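Local coordinates for protein putative (Helicobacter pylori J99, PDB 4R7K) that is of unknown function but belongs to the START-like (SRPBCC) family, whose members often enclose a hydrophobic ligand between a curved sheet and a long helix, at residues K59-Q62 against H63-A67. Numbering follows the deposited sequence.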
ATOM      1  N   LYS A  59      25.200 -12.608  -7.431  1.00 27.23           N
ATOM      2  CA  LYS A  59      23.929 -13.304  -7.365  1.00 28.51           C
ATOM      3  C   LYS A  59      22.778 -12.362  -7.702  1.00 25.86           C
ATOM      4  O   LYS A  59      21.848 -12.726  -8.389  1.00 24.70           O
ATOM      5  CB  LYS A  59      23.779 -13.957  -5.975  1.00 32.36           C
ATOM      6  CG  LYS A  59      22.669 -14.990  -5.830  1.00 34.85           C
ATOM      7  CD  LYS A  59      22.705 -16.130  -6.857  1.00 34.96           C
ATOM      8  CE  LYS A  59      23.949 -16.983  -6.801  1.00 34.53           C
ATOM      9  NZ  LYS A  59      23.897 -18.079  -7.813  1.00 33.55           N
ATOM     10  N   VAL A  60      22.854 -11.138  -7.233  1.00 26.29           N
ATOM     11  CA  VAL A  60      21.811 -10.167  -7.515  1.00 25.45           C
ATOM     12  C   VAL A  60      21.758  -9.877  -9.011  1.00 24.96           C
ATOM     13  O   VAL A  60      20.684  -9.880  -9.620  1.00 24.61           O
ATOM     14  CB  VAL A  60      22.026  -8.879  -6.691  1.00 25.30           C
ATOM     15  CG1 VAL A  60      21.086  -7.773  -7.158  1.00 25.67           C
ATOM     16  CG2 VAL A  60      21.837  -9.171  -5.214  1.00 25.38           C
ATOM     17  N   VAL A  61      22.927  -9.681  -9.620  1.00 23.58           N
ATOM     18  CA  VAL A  61      22.991  -9.400 -11.055  1.00 24.63           C
ATOM     19  C   VAL A  61      22.371 -10.579 -11.833  1.00 25.06           C
ATOM     20  O   VAL A  61      21.569 -10.413 -12.757  1.00 23.56           O
ATOM     21  CB  VAL A  61      24.441  -9.106 -11.488  1.00 25.35           C
ATOM     22  CG1 VAL A  61      24.565  -9.007 -12.993  1.00 27.44           C
ATOM     23  CG2 VAL A  61      24.954  -7.835 -10.854  1.00 26.48           C
ATOM     24  N   GLN A  62      22.715 -11.793 -11.422  1.00 26.30           N
ATOM     25  CA  GLN A  62      22.196 -12.945 -12.077  1.00 25.75           C
ATOM     26  C   GLN A  62      20.694 -12.991 -12.008  1.00 25.90           C
ATOM     27  O   GLN A  62      20.035 -13.276 -13.007  1.00 28.25           O
ATOM     28  CB  GLN A  62      22.757 -14.177 -11.402  1.00 27.80           C
ATOM     29  CG  GLN A  62      22.238 -15.441 -12.004  1.00 28.28           C
ATOM     30  CD  GLN A  62      22.696 -16.648 -11.253  1.00 30.77           C
ATOM     31  OE1 GLN A  62      23.356 -16.541 -10.206  1.00 32.65           O
ATOM     32  NE2 GLN A  62      22.334 -17.813 -11.764  1.00 32.19           N
ATOM     33  N   HIS A  63      20.137 -12.715 -10.834  1.00 24.79           N
ATOM     34  CA  HIS A  63      18.684 -12.815 -10.676  1.00 25.33           C
ATOM     35  C   HIS A  63      17.907 -11.657 -11.266  1.00 25.43           C
ATOM     36  O   HIS A  63      16.686 -11.760 -11.454  1.00 27.85           O
ATOM     37  CB  HIS A  63      18.287 -13.029  -9.232  1.00 25.04           C
ATOM     38  CG  HIS A  63      18.737 -14.334  -8.678  1.00 27.76           C
ATOM     39  ND1 HIS A  63      19.123 -14.491  -7.369  1.00 27.44           N
ATOM     40  CD2 HIS A  63      18.865 -15.550  -9.260  1.00 28.54           C
ATOM     41  CE1 HIS A  63      19.467 -15.747  -7.163  1.00 29.39           C
ATOM     42  NE2 HIS A  63      19.330 -16.408  -8.299  1.00 29.31           N
ATOM     43  N   LEU A  64      18.600 -10.575 -11.564  1.00 24.26           N
ATOM     44  CA  LEU A  64      17.978  -9.441 -12.243  1.00 23.13           C
ATOM     45  C   LEU A  64      18.107  -9.627 -13.752  1.00 23.03           C
ATOM     46  O   LEU A  64      17.124  -9.469 -14.473  1.00 25.72           O
ATOM     47  CB  LEU A  64      18.637  -8.126 -11.841  1.00 22.40           C
ATOM     48  CG  LEU A  64      18.154  -6.920 -12.633  1.00 22.15           C
ATOM     49  CD1 LEU A  64      16.661  -6.718 -12.421  1.00 23.37           C
ATOM     50  CD2 LEU A  64      18.911  -5.677 -12.206  1.00 24.54           C
ATOM     51  N   ARG A  65      19.317  -9.916 -14.232  1.00 25.19           N
ATOM     52  CA  ARG A  65      19.539 -10.150 -15.669  1.00 27.17           C
ATOM     53  C   ARG A  65      18.837 -11.386 -16.246  1.00 29.22           C
ATOM     54  O   ARG A  65      18.431 -11.387 -17.414  1.00 31.53           O
ATOM     55  CB  ARG A  65      21.024 -10.346 -15.977  1.00 31.34           C
ATOM     56  CG  ARG A  65      21.896  -9.126 -15.868  1.00 32.88           C
ATOM     57  CD  ARG A  65      23.282  -9.532 -16.381  1.00 37.50           C
ATOM     58  NE  ARG A  65      23.273  -9.772 -17.834  1.00 40.67           N
ATOM     59  CZ  ARG A  65      24.280 -10.300 -18.535  1.00 45.43           C
ATOM     60  NH1 ARG A  65      25.394 -10.715 -17.929  1.00 44.97           N
ATOM     61  NH2 ARG A  65      24.159 -10.425 -19.856  1.00 44.62           N
ATOM     62  N   ASP A  66      18.784 -12.471 -15.493  1.00 29.69           N
ATOM     63  CA  ASP A  66      18.118 -13.659 -16.022  1.00 32.11           C
ATOM     64  C   ASP A  66      16.642 -13.558 -15.662  1.00 32.11           C
ATOM     65  O   ASP A  66      16.196 -13.941 -14.583  1.00 31.72           O
ATOM     66  CB  ASP A  66      18.762 -14.941 -15.537  1.00 33.42           C
ATOM     67  CG  ASP A  66      18.115 -16.180 -16.140  1.00 35.43           C
ATOM     68  OD1 ASP A  66      17.004 -16.117 -16.696  1.00 34.68           O
ATOM     69  OD2 ASP A  66      18.708 -17.225 -16.014  1.00 35.69           O
ATOM     70  N   ALA A  67      15.888 -13.028 -16.608  1.00 33.18           N
ATOM     71  CA  ALA A  67      14.477 -12.764 -16.422  1.00 34.18           C
ATOM     72  C   ALA A  67      13.633 -13.986 -16.107  1.00 34.79           C
ATOM     73  O   ALA A  67      12.492 -13.831 -15.710  1.00 35.54           O
ATOM     74  CB  ALA A  67      13.925 -12.026 -17.638  1.00 34.32           C
TER
HETATM   75  O   HOH W   1      20.509 -18.106 -14.043  1.00 37.67           O
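K59 starts with CG trans to its backbone N (chi1 -166°); the bend at chi2 (54°) lays CD 3.3 Å from CE1 of the H63 imidazole, one helical turn on, and the bend at chi3 turns the chain's end toward Q62. The H63 ring, its CG beside its own backbone N (chi1 -66°), crosses the lysine chain at a slant, with K59 O over one of its faces. K59 NZ donates a hydrogen bond to Q62 OE1, 2.9 Å. Q62 is fully extended, and its other amide atom, NE2, donates to a water whose oxygen lies 2.8 Å from D66 OD2, to which it donates. The amide is thus gripped at both ends, fixing its rotation, while the carboxylate's OD1 takes hydrogen bonds from T88 and S68. V61 and R65 run side by side, CG1 of V61 meeting CD of R65 at 3.7 Å; the guanidinium continues to L90 O. In the backbone, the bond from R65 N to V61 O is short, 2.7 Å, and V61 O also receives a weak one from L64 N. The last turn closes with D66 N on Q62 O at 2.9 Å, where the chain leaves helical geometry. V60 and L64 face V143 of strand 136-146, whereas H63 bonds through ND1 to S190 and packs edge-to-face with Y189. The i to i+4 backbone bonds are α-helical; buried V60, V61, H63 and L64 against partly exposed K59, Q62, R65 and D66 make helix 57-65 amphipathic, and it packs against the antiparallel sheet and C-terminal helix 174-190, consistent with the helix-grip architecture of START-like proteins.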